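Local coordinates for N-isopropylammelide isopropylaminohydrolase (Burkholderia multivorans ATCC 17616, PDB 6NBO), which belongs to the amidohydrolase family of TIM-barrel metal-dependent hydrolases and holds two zinc ions bridged by a shared carboxylate, at residues H65-K70 against G302-R307. Numbering follows the deposited sequence.
Sequences HTHLDK and GNDGVR. With ZN (zinc ion), chain B; ZN (zinc ion), chain M.
H65, H67 and D304 converge on one zinc ion, with H218 as fourth protein ligand. H65 NE2 lies 2.1 Å from the metal, and H67 NE2 and D304 OD1 each bind it at 2.3 Å. H65 NE2 and D304 OD1 stand 3.0 Å apart because both bind this zinc, not each other. Imidazole suits the place, since NE2 binds the metal while ND1 of H65 is hydrogen-bonded to the hydroxyl of S249, a second-shell residue that helps fix the ring's rotation. The H65 ring and the D304 carboxylate lie side by side, their planes 70° apart. That carboxylate has two oxygens to share: OD2 reaches the second zinc at 2.4 Å, an ion also bound by H250 and a water. Behind the metals, D304 N donates to H65 O at 2.9 Å, and the T66 hydroxyl OG1 donates to D304 O at 2.8 Å. G302, lacking a side chain, lets the backbones come close, its CA 3.7 Å from H65 O. The HxH pair at the C-terminal end of strand 56-66, H67 just beyond it, and the aspartate after strand 299-301 are hallmarks of amidohydrolase barrels; the shared carboxylate gives one oxygen to each zinc, holding the two ions close together.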
ATOM      1  N   HIS A  65       1.728   0.836   0.914  1.00 21.30           N
ATOM      2  CA  HIS A  65       3.042   1.481   0.978  1.00 22.37           C
ATOM      3  C   HIS A  65       4.053   0.502   1.550  1.00 29.22           C
ATOM      4  O   HIS A  65       4.102   0.291   2.764  1.00 24.18           O
ATOM      5  CB  HIS A  65       3.016   2.753   1.834  1.00 24.48           C
ATOM      6  CG  HIS A  65       4.308   3.531   1.859  1.00 25.94           C
ATOM      7  ND1 HIS A  65       4.394   4.842   1.441  1.00 28.38           N
ATOM      8  CD2 HIS A  65       5.545   3.203   2.312  1.00 25.65           C
ATOM      9  CE1 HIS A  65       5.630   5.285   1.622  1.00 32.27           C
ATOM     10  NE2 HIS A  65       6.350   4.304   2.137  1.00 27.72           N
ATOM     11  N   THR A  66       4.869  -0.095   0.696  1.00 20.69           N
ATOM     12  CA  THR A  66       6.014  -0.843   1.194  1.00 21.93           C
ATOM     13  C   THR A  66       7.188  -0.581   0.255  1.00 23.64           C
ATOM     14  O   THR A  66       7.105   0.247  -0.663  1.00 25.92           O
ATOM     15  CB  THR A  66       5.673  -2.332   1.347  1.00 23.54           C
ATOM     16  OG1 THR A  66       6.727  -2.975   2.083  1.00 25.83           O
ATOM     17  CG2 THR A  66       5.509  -3.020  -0.026  1.00 21.51           C
ATOM     18  N   HIS A  67       8.302  -1.296   0.502  1.00 24.91           N
ATOM     19  CA  HIS A  67       9.555  -1.126  -0.233  1.00 22.43           C
ATOM     20  C   HIS A  67      10.045  -2.547  -0.530  1.00 24.12           C
ATOM     21  O   HIS A  67      10.931  -3.057   0.155  1.00 25.23           O
ATOM     22  CB  HIS A  67      10.587  -0.316   0.568  1.00 23.74           C
ATOM     23  CG  HIS A  67      10.204   1.116   0.801  1.00 24.89           C
ATOM     24  ND1 HIS A  67      10.593   2.133  -0.040  1.00 27.52           N
ATOM     25  CD2 HIS A  67       9.463   1.698   1.777  1.00 26.09           C
ATOM     26  CE1 HIS A  67      10.127   3.285   0.416  1.00 33.46           C
ATOM     27  NE2 HIS A  67       9.423   3.046   1.508  1.00 30.77           N
ATOM     28  N   LEU A  68       9.455  -3.176  -1.560  1.00 24.20           N
ATOM     29  CA  LEU A  68       9.745  -4.582  -1.839  1.00 25.17           C
ATOM     30  C   LEU A  68      11.192  -4.782  -2.260  1.00 27.39           C
ATOM     31  O   LEU A  68      11.744  -5.877  -2.085  1.00 29.56           O
ATOM     32  CB  LEU A  68       8.828  -5.135  -2.938  1.00 21.58           C
ATOM     33  CG  LEU A  68       7.319  -5.272  -2.707  1.00 25.49           C
ATOM     34  CD1 LEU A  68       6.631  -5.761  -3.970  1.00 25.69           C
ATOM     35  CD2 LEU A  68       7.016  -6.180  -1.531  1.00 25.57           C
ATOM     36  N   ASP A  69      11.813  -3.752  -2.841  1.00 24.38           N
ATOM     37  CA  ASP A  69      13.186  -3.903  -3.303  1.00 26.33           C
ATOM     38  C   ASP A  69      14.168  -4.006  -2.141  1.00 32.01           C
ATOM     39  O   ASP A  69      15.242  -4.591  -2.301  1.00 30.11           O
ATOM     40  CB  ASP A  69      13.570  -2.741  -4.235  1.00 29.60           C
ATOM     41  CG  ASP A  69      13.461  -1.360  -3.566  1.00 30.21           C
ATOM     42  OD1 ASP A  69      12.514  -1.134  -2.772  1.00 30.61           O
ATOM     43  OD2 ASP A  69      14.321  -0.497  -3.857  1.00 30.08           O
ATOM     44  N   LYS A  70      13.824  -3.454  -0.973  1.00 25.66           N
ATOM     45  CA  LYS A  70      14.765  -3.338   0.140  1.00 32.13           C
ATOM     46  C   LYS A  70      14.743  -4.533   1.083  1.00 26.99           C
ATOM     47  O   LYS A  70      15.676  -4.689   1.883  1.00 27.02           O
ATOM     48  CB  LYS A  70      14.459  -2.102   0.998  1.00 31.49           C
ATOM     49  CG  LYS A  70      14.583  -0.717   0.368  1.00 36.26           C
ATOM     50  CD  LYS A  70      14.130   0.310   1.421  1.00 42.84           C
ATOM     51  CE  LYS A  70      13.954   1.722   0.870  1.00 40.80           C
ATOM     52  NZ  LYS A  70      15.245   2.406   0.574  1.00 39.00           N
ATOM     53  N   GLY A 302      -0.147   1.134   5.335  1.00 22.68           N
ATOM     54  CA  GLY A 302       1.003   0.446   4.768  1.00 22.31           C
ATOM     55  C   GLY A 302       1.967  -0.015   5.842  1.00 25.73           C
ATOM     56  O   GLY A 302       1.957   0.497   6.963  1.00 23.48           O
ATOM     57  N   ASN A 303       2.814  -0.994   5.489  1.00 26.15           N
ATOM     58  CA  ASN A 303       3.859  -1.423   6.424  1.00 23.75           C
ATOM     59  C   ASN A 303       5.020  -0.443   6.479  1.00 23.86           C
ATOM     60  O   ASN A 303       5.658  -0.313   7.527  1.00 27.42           O
ATOM     61  CB  ASN A 303       4.439  -2.797   6.043  1.00 26.36           C
ATOM     62  CG  ASN A 303       3.616  -3.949   6.565  1.00 30.65           C
ATOM     63  OD1 ASN A 303       3.708  -4.309   7.742  1.00 27.77           O
ATOM     64  ND2 ASN A 303       2.806  -4.548   5.688  1.00 27.36           N
ATOM     65  N   ASP A 304       5.313   0.228   5.364  1.00 23.00           N
ATOM     66  CA  ASP A 304       6.636   0.771   5.070  1.00 22.79           C
ATOM     67  C   ASP A 304       7.584  -0.409   4.897  1.00 28.61           C
ATOM     68  O   ASP A 304       7.184  -1.449   4.366  1.00 27.79           O
ATOM     69  CB  ASP A 304       7.138   1.731   6.161  1.00 27.18           C
ATOM     70  CG  ASP A 304       7.870   2.927   5.578  1.00 31.98           C
ATOM     71  OD1 ASP A 304       7.959   3.014   4.338  1.00 31.11           O
ATOM     72  OD2 ASP A 304       8.354   3.773   6.354  1.00 36.25           O
ATOM     73  N   GLY A 305       8.825  -0.286   5.362  1.00 28.14           N
ATOM     74  CA  GLY A 305       9.784  -1.371   5.174  1.00 30.12           C
ATOM     75  C   GLY A 305       9.367  -2.649   5.878  1.00 26.34           C
ATOM     76  O   GLY A 305       8.621  -2.651   6.857  1.00 26.43           O
ATOM     77  N   VAL A 306       9.865  -3.773   5.361  1.00 24.39           N
ATOM     78  CA  VAL A 306       9.647  -5.081   5.974  1.00 22.14           C
ATOM     79  C   VAL A 306      11.005  -5.764   6.099  1.00 28.61           C
ATOM     80  O   VAL A 306      11.561  -6.226   5.096  1.00 28.98           O
ATOM     81  CB  VAL A 306       8.678  -5.956   5.166  1.00 26.27           C
ATOM     82  CG1 VAL A 306       8.609  -7.362   5.778  1.00 27.43           C
ATOM     83  CG2 VAL A 306       7.288  -5.311   5.105  1.00 26.18           C
ATOM     84  N   ARG A 307      11.533  -5.831   7.320  1.00 24.56           N
ATOM     85  CA  ARG A 307      12.769  -6.563   7.627  1.00 26.58           C
ATOM     86  C   ARG A 307      13.906  -6.190   6.674  1.00 25.62           C
ATOM     87  O   ARG A 307      14.444  -7.024   5.942  1.00 30.54           O
ATOM     88  CB  ARG A 307      12.518  -8.072   7.609  1.00 31.46           C
ATOM     89  CG  ARG A 307      11.530  -8.506   8.666  1.00 40.58           C
ATOM     90  CD  ARG A 307      11.667  -9.979   9.050  1.00 36.52           C
ATOM     91  NE  ARG A 307      10.438 -10.389   9.715  1.00 37.76           N
ATOM     92  CZ  ARG A 307      10.065 -11.644   9.938  1.00 42.66           C
ATOM     93  NH1 ARG A 307      10.841 -12.661   9.569  1.00 37.52           N
ATOM     94  NH2 ARG A 307       8.901 -11.870  10.533  1.00 34.72           N
TER
HETATM   95 ZN    ZN B 401       8.307   4.575   2.740  0.76 29.78          ZN
HETATM   96 ZN    ZN M 412       9.565   5.517   5.279  0.77 86.92          ZN
HETATM   97  O   HOH W   1      11.543  -3.348   2.999  1.00 30.21           O
HETATM   98  O   HOH W   2      10.865   5.059   3.421  1.00 57.42           O